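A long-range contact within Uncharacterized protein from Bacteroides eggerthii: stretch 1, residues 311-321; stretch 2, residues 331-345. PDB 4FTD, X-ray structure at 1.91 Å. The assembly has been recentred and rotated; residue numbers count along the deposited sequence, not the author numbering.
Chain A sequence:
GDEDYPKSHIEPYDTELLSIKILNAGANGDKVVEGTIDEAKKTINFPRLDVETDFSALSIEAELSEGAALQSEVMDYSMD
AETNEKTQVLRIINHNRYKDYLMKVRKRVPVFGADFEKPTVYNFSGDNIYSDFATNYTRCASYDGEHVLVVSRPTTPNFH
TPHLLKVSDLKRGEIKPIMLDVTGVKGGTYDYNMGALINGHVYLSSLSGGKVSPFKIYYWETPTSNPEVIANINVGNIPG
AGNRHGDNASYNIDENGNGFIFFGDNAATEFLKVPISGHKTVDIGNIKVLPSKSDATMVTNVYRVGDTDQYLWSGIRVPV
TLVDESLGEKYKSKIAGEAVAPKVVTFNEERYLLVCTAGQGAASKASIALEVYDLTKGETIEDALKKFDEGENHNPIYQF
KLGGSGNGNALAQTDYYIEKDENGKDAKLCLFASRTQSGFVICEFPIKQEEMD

Stretch 1 311-321: YLWSGIRVPVT
Stretch 2 331-345: YKSKIAGEAVAPKVV

This contact packs a tight two-stranded hairpin, residues 311-321, against a winding segment, residues 331-345, through a short antiparallel strand pairing, a few hydrogen bonds and an apolar cluster, burying 836 Å² in all. In stretch 1, strands 311-315 and 318-321 are joined by a type I turn from Gly315 to Val318. Trp313 N donates to Thr321 O (2.8 Å), and Thr321 N to Trp313 O (2.9 Å).

The outer edge of the second strand receives stretch 2. Thr321 and Lys332 form an antiparallel non-hydrogen-bonded pair, CA to CA 4.3 Å, with both side chains on the same face of the sheet. Thr321 is m, and its OG1 donates to Pro319 O (2.7 Å). Lys332 is t, t, p, t; its CG lies 3.7 Å from Thr321 OG1. Beside the pair, Ser333 N donates to Val320 O (3.0 Å, 156°). Ser333 is p, which lets its OG donate to the same Val320 O (2.8 Å) and accept from Ile335 N (3.1 Å). Val320 N then donates to Ile335 O (2.9 Å, 160°). Pro319, with no amide hydrogen to give, packs through carbon: its CB is 3.3 Å from Ser333 O.

Val320 (t) points toward stretch 2 and is buried. Its CG2 lies 3.8 Å from Ile335 CG2, 4.2 Å from Pro342 CB and 4.5 Å from Ala339 CB. Ile335 is m, t. Leu312 (m, t) extends this apolar patch: its CB is 4.0 Å from Pro342 CG, and its CD1 is 3.6 Å from Val344 CG2, with Val344 t. The N-to-C directions of strand 311-315 and the strand through Val344 lie at 144°, closer to antiparallel than parallel, with the axes 7.2 Å apart at closest approach.

Stretch 2 reverses in a type I' turn from Ala336 to Ala339. Gly337 (phi/psi 62/28) and Glu338 (67/26) both have positive phi, which by itself favours glycine at 337. Ala339 N donates to Ala336 O (3.2 Å). Ser314, p and pointing toward stretch 2, donates from OG to Ala339 O (2.7 Å). The chain turns a corner at Ala341 (48/52).

At the hairpin tip, Ile316 (m, m) places CG2 3.8 Å from Glu338 CD and CD1 4.2 Å from Val340 CG1. Val340 is m. Glu338 is m, t, its carboxylate oxygens hydrogen-bonded elsewhere in the structure. Two waters bridge the stretches. One accepts from Glu338 N (2.9 Å) and lies 2.9 Å from Ile316 O; the other lies 2.9 Å from Val318 O and 2.8 Å from Ala339 O.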

# COMPACT_ATOMS: atom_id res chain seq x y z
N TYR A 311 -9.27 -11.66 8.43
CA TYR A 311 -9.54 -10.97 7.16
C TYR A 311 -10.09 -9.59 7.44
O TYR A 311 -10.60 -9.33 8.55
CB TYR A 311 -10.59 -11.74 6.33
CG TYR A 311 -10.16 -13.14 5.95
CD1 TYR A 311 -10.07 -14.18 6.91
CD2 TYR A 311 -9.81 -13.44 4.63
CE1 TYR A 311 -9.62 -15.44 6.55
CE2 TYR A 311 -9.39 -14.71 4.27
CZ TYR A 311 -9.30 -15.71 5.23
OH TYR A 311 -8.84 -16.94 4.86
N LEU A 312 -10.02 -8.71 6.43
CA LEU A 312 -10.62 -7.40 6.53
C LEU A 312 -11.78 -7.40 5.54
O LEU A 312 -11.63 -7.77 4.40
CB LEU A 312 -9.63 -6.29 6.24
CG LEU A 312 -8.47 -6.05 7.20
CD1 LEU A 312 -7.73 -4.82 6.68
CD2 LEU A 312 -8.98 -5.83 8.63
N TRP A 313 -12.95 -7.02 6.02
CA TRP A 313 -14.14 -6.89 5.21
C TRP A 313 -14.54 -5.43 5.18
O TRP A 313 -14.54 -4.77 6.21
CB TRP A 313 -15.26 -7.70 5.84
CG TRP A 313 -16.63 -7.55 5.24
CD1 TRP A 313 -16.94 -7.36 3.92
CD2 TRP A 313 -17.87 -7.69 5.92
NE1 TRP A 313 -18.29 -7.32 3.74
CE2 TRP A 313 -18.89 -7.55 4.95
CE3 TRP A 313 -18.23 -7.90 7.26
CZ2 TRP A 313 -20.24 -7.61 5.27
CZ3 TRP A 313 -19.59 -7.96 7.59
CH2 TRP A 313 -20.58 -7.82 6.59
N SER A 314 -14.81 -4.92 3.99
CA SER A 314 -15.42 -3.62 3.85
C SER A 314 -16.34 -3.57 2.63
O SER A 314 -16.32 -4.47 1.74
CB SER A 314 -14.39 -2.48 3.84
OG SER A 314 -13.80 -2.31 2.55
N GLY A 315 -17.15 -2.50 2.63
CA GLY A 315 -18.13 -2.23 1.59
C GLY A 315 -18.53 -0.76 1.61
O GLY A 315 -17.99 0.05 2.39
N ILE A 316 -19.50 -0.41 0.77
CA ILE A 316 -19.91 0.97 0.59
C ILE A 316 -20.33 1.61 1.90
O ILE A 316 -19.88 2.72 2.20
CB ILE A 316 -20.97 1.12 -0.54
CG1 ILE A 316 -20.39 0.62 -1.89
CG2 ILE A 316 -21.39 2.57 -0.69
CD1 ILE A 316 -19.10 1.29 -2.36
N ARG A 317 -21.15 0.92 2.66
CA ARG A 317 -21.58 1.39 3.99
C ARG A 317 -21.16 0.42 5.11
O ARG A 317 -21.84 0.31 6.14
CB ARG A 317 -23.10 1.64 4.01
CG ARG A 317 -23.53 2.78 3.10
CD ARG A 317 -25.03 2.99 3.17
NE ARG A 317 -25.77 1.84 2.66
CZ ARG A 317 -25.91 1.52 1.37
NH1 ARG A 317 -25.36 2.25 0.39
NH2 ARG A 317 -26.59 0.45 1.03
N VAL A 318 -20.04 -0.28 4.91
CA VAL A 318 -19.42 -1.14 5.91
C VAL A 318 -17.97 -0.65 6.07
O VAL A 318 -17.13 -0.86 5.17
CB VAL A 318 -19.45 -2.66 5.56
CG1 VAL A 318 -18.68 -3.44 6.63
CG2 VAL A 318 -20.91 -3.19 5.45
N PRO A 319 -17.68 0.05 7.18
CA PRO A 319 -16.28 0.41 7.48
C PRO A 319 -15.41 -0.83 7.53
O PRO A 319 -15.92 -1.90 7.81
CB PRO A 319 -16.36 1.03 8.89
CG PRO A 319 -17.78 1.31 9.14
CD PRO A 319 -18.58 0.36 8.30
N VAL A 320 -14.10 -0.64 7.30
CA VAL A 320 -13.09 -1.70 7.36
C VAL A 320 -13.21 -2.40 8.72
O VAL A 320 -13.08 -1.78 9.78
CB VAL A 320 -11.67 -1.14 7.10
CG1 VAL A 320 -10.61 -2.20 7.33
CG2 VAL A 320 -11.56 -0.59 5.67
N THR A 321 -13.51 -3.69 8.67
CA THR A 321 -13.81 -4.51 9.85
C THR A 321 -12.96 -5.77 9.82
O THR A 321 -12.92 -6.49 8.81
CB THR A 321 -15.32 -4.91 9.86
OG1 THR A 321 -16.18 -3.74 9.81
CG2 THR A 321 -15.68 -5.78 11.06
N TYR A 331 -13.66 -6.70 14.99
CA TYR A 331 -13.48 -5.28 15.31
C TYR A 331 -13.85 -4.37 14.14
O TYR A 331 -13.25 -4.47 13.11
CB TYR A 331 -12.03 -5.00 15.79
CG TYR A 331 -11.84 -3.57 16.23
CD1 TYR A 331 -12.22 -3.16 17.51
CD2 TYR A 331 -11.32 -2.62 15.37
CE1 TYR A 331 -12.07 -1.84 17.92
CE2 TYR A 331 -11.18 -1.29 15.76
CZ TYR A 331 -11.56 -0.91 17.03
OH TYR A 331 -11.42 0.39 17.41
N LYS A 332 -14.78 -3.43 14.37
CA LYS A 332 -15.19 -2.46 13.37
C LYS A 332 -14.35 -1.21 13.55
O LYS A 332 -14.39 -0.62 14.59
CB LYS A 332 -16.68 -2.12 13.52
CG LYS A 332 -17.21 -1.29 12.38
CD LYS A 332 -18.72 -1.11 12.40
CE LYS A 332 -19.15 -0.03 13.36
NZ LYS A 332 -20.47 0.48 12.92
N SER A 333 -13.57 -0.81 12.55
CA SER A 333 -12.74 0.40 12.64
C SER A 333 -13.51 1.63 12.14
O SER A 333 -14.67 1.53 11.72
CB SER A 333 -11.45 0.25 11.83
OG SER A 333 -11.65 0.49 10.45
N LYS A 334 -12.83 2.77 12.18
CA LYS A 334 -13.38 4.04 11.69
C LYS A 334 -13.01 4.32 10.23
O LYS A 334 -13.45 5.32 9.70
CB LYS A 334 -12.92 5.21 12.57
CG LYS A 334 -13.46 5.15 13.97
CD LYS A 334 -12.76 6.17 14.87
CE LYS A 334 -13.40 6.28 16.24
NZ LYS A 334 -12.56 7.13 17.12
N ILE A 335 -12.20 3.46 9.59
CA ILE A 335 -11.83 3.65 8.18
C ILE A 335 -13.05 3.30 7.31
O ILE A 335 -13.44 2.16 7.24
CB ILE A 335 -10.58 2.83 7.81
CG1 ILE A 335 -9.39 3.33 8.64
CG2 ILE A 335 -10.27 2.95 6.32
CD1 ILE A 335 -8.18 2.44 8.65
N ALA A 336 -13.65 4.32 6.69
CA ALA A 336 -14.91 4.21 5.93
C ALA A 336 -14.75 5.02 4.65
O ALA A 336 -13.80 4.80 3.92
CB ALA A 336 -16.08 4.72 6.78
N GLY A 337 -15.66 5.94 4.35
CA GLY A 337 -15.58 6.73 3.09
C GLY A 337 -15.67 5.91 1.79
O GLY A 337 -15.15 6.34 0.73
N GLU A 338 -16.36 4.77 1.86
CA GLU A 338 -16.56 3.81 0.78
C GLU A 338 -15.26 3.10 0.35
O GLU A 338 -15.16 2.67 -0.80
CB GLU A 338 -17.24 4.44 -0.46
CG GLU A 338 -18.52 5.25 -0.13
CD GLU A 338 -19.30 5.62 -1.38
OE1 GLU A 338 -19.06 5.06 -2.48
OE2 GLU A 338 -20.17 6.51 -1.26
N ALA A 339 -14.31 2.99 1.29
CA ALA A 339 -13.09 2.21 1.13
C ALA A 339 -13.50 0.75 0.92
O ALA A 339 -14.25 0.16 1.70
CB ALA A 339 -12.18 2.33 2.34
N VAL A 340 -13.02 0.21 -0.17
CA VAL A 340 -13.21 -1.17 -0.56
C VAL A 340 -11.83 -1.76 -0.92
O VAL A 340 -10.81 -1.08 -0.85
CB VAL A 340 -14.27 -1.34 -1.71
CG1 VAL A 340 -15.65 -0.81 -1.26
CG2 VAL A 340 -13.85 -0.68 -3.01
N ALA A 341 -11.82 -3.05 -1.20
CA ALA A 341 -10.59 -3.81 -1.46
C ALA A 341 -9.45 -3.58 -0.41
O ALA A 341 -8.34 -3.29 -0.77
CB ALA A 341 -10.11 -3.52 -2.88
N PRO A 342 -9.76 -3.74 0.90
CA PRO A 342 -8.78 -3.46 1.98
C PRO A 342 -7.66 -4.49 2.08
O PRO A 342 -7.92 -5.67 2.41
CB PRO A 342 -9.65 -3.49 3.26
CG PRO A 342 -10.77 -4.40 2.90
CD PRO A 342 -11.02 -4.24 1.44
N LYS A 343 -6.42 -4.08 1.76
CA LYS A 343 -5.27 -4.96 1.83
C LYS A 343 -4.21 -4.43 2.78
O LYS A 343 -3.83 -3.27 2.72
CB LYS A 343 -4.65 -5.17 0.43
CG LYS A 343 -5.61 -5.80 -0.57
CD LYS A 343 -4.98 -6.32 -1.86
CE LYS A 343 -6.04 -6.98 -2.75
NZ LYS A 343 -5.49 -7.47 -4.07
N VAL A 344 -3.74 -5.30 3.66
CA VAL A 344 -2.68 -4.94 4.62
C VAL A 344 -1.32 -5.23 3.99
O VAL A 344 -1.08 -6.33 3.56
CB VAL A 344 -2.82 -5.71 5.94
CG1 VAL A 344 -1.64 -5.40 6.88
CG2 VAL A 344 -4.16 -5.37 6.59
N VAL A 345 -0.46 -4.21 3.94
CA VAL A 345 0.87 -4.27 3.35
C VAL A 345 1.92 -4.04 4.42
O VAL A 345 1.85 -3.03 5.11
CB VAL A 345 1.04 -3.10 2.32
CG1 VAL A 345 2.40 -3.13 1.66
CG2 VAL A 345 -0.05 -3.16 1.28
O HOH W 1 -17.53 2.97 3.82
O HOH W 2 -15.57 1.29 3.90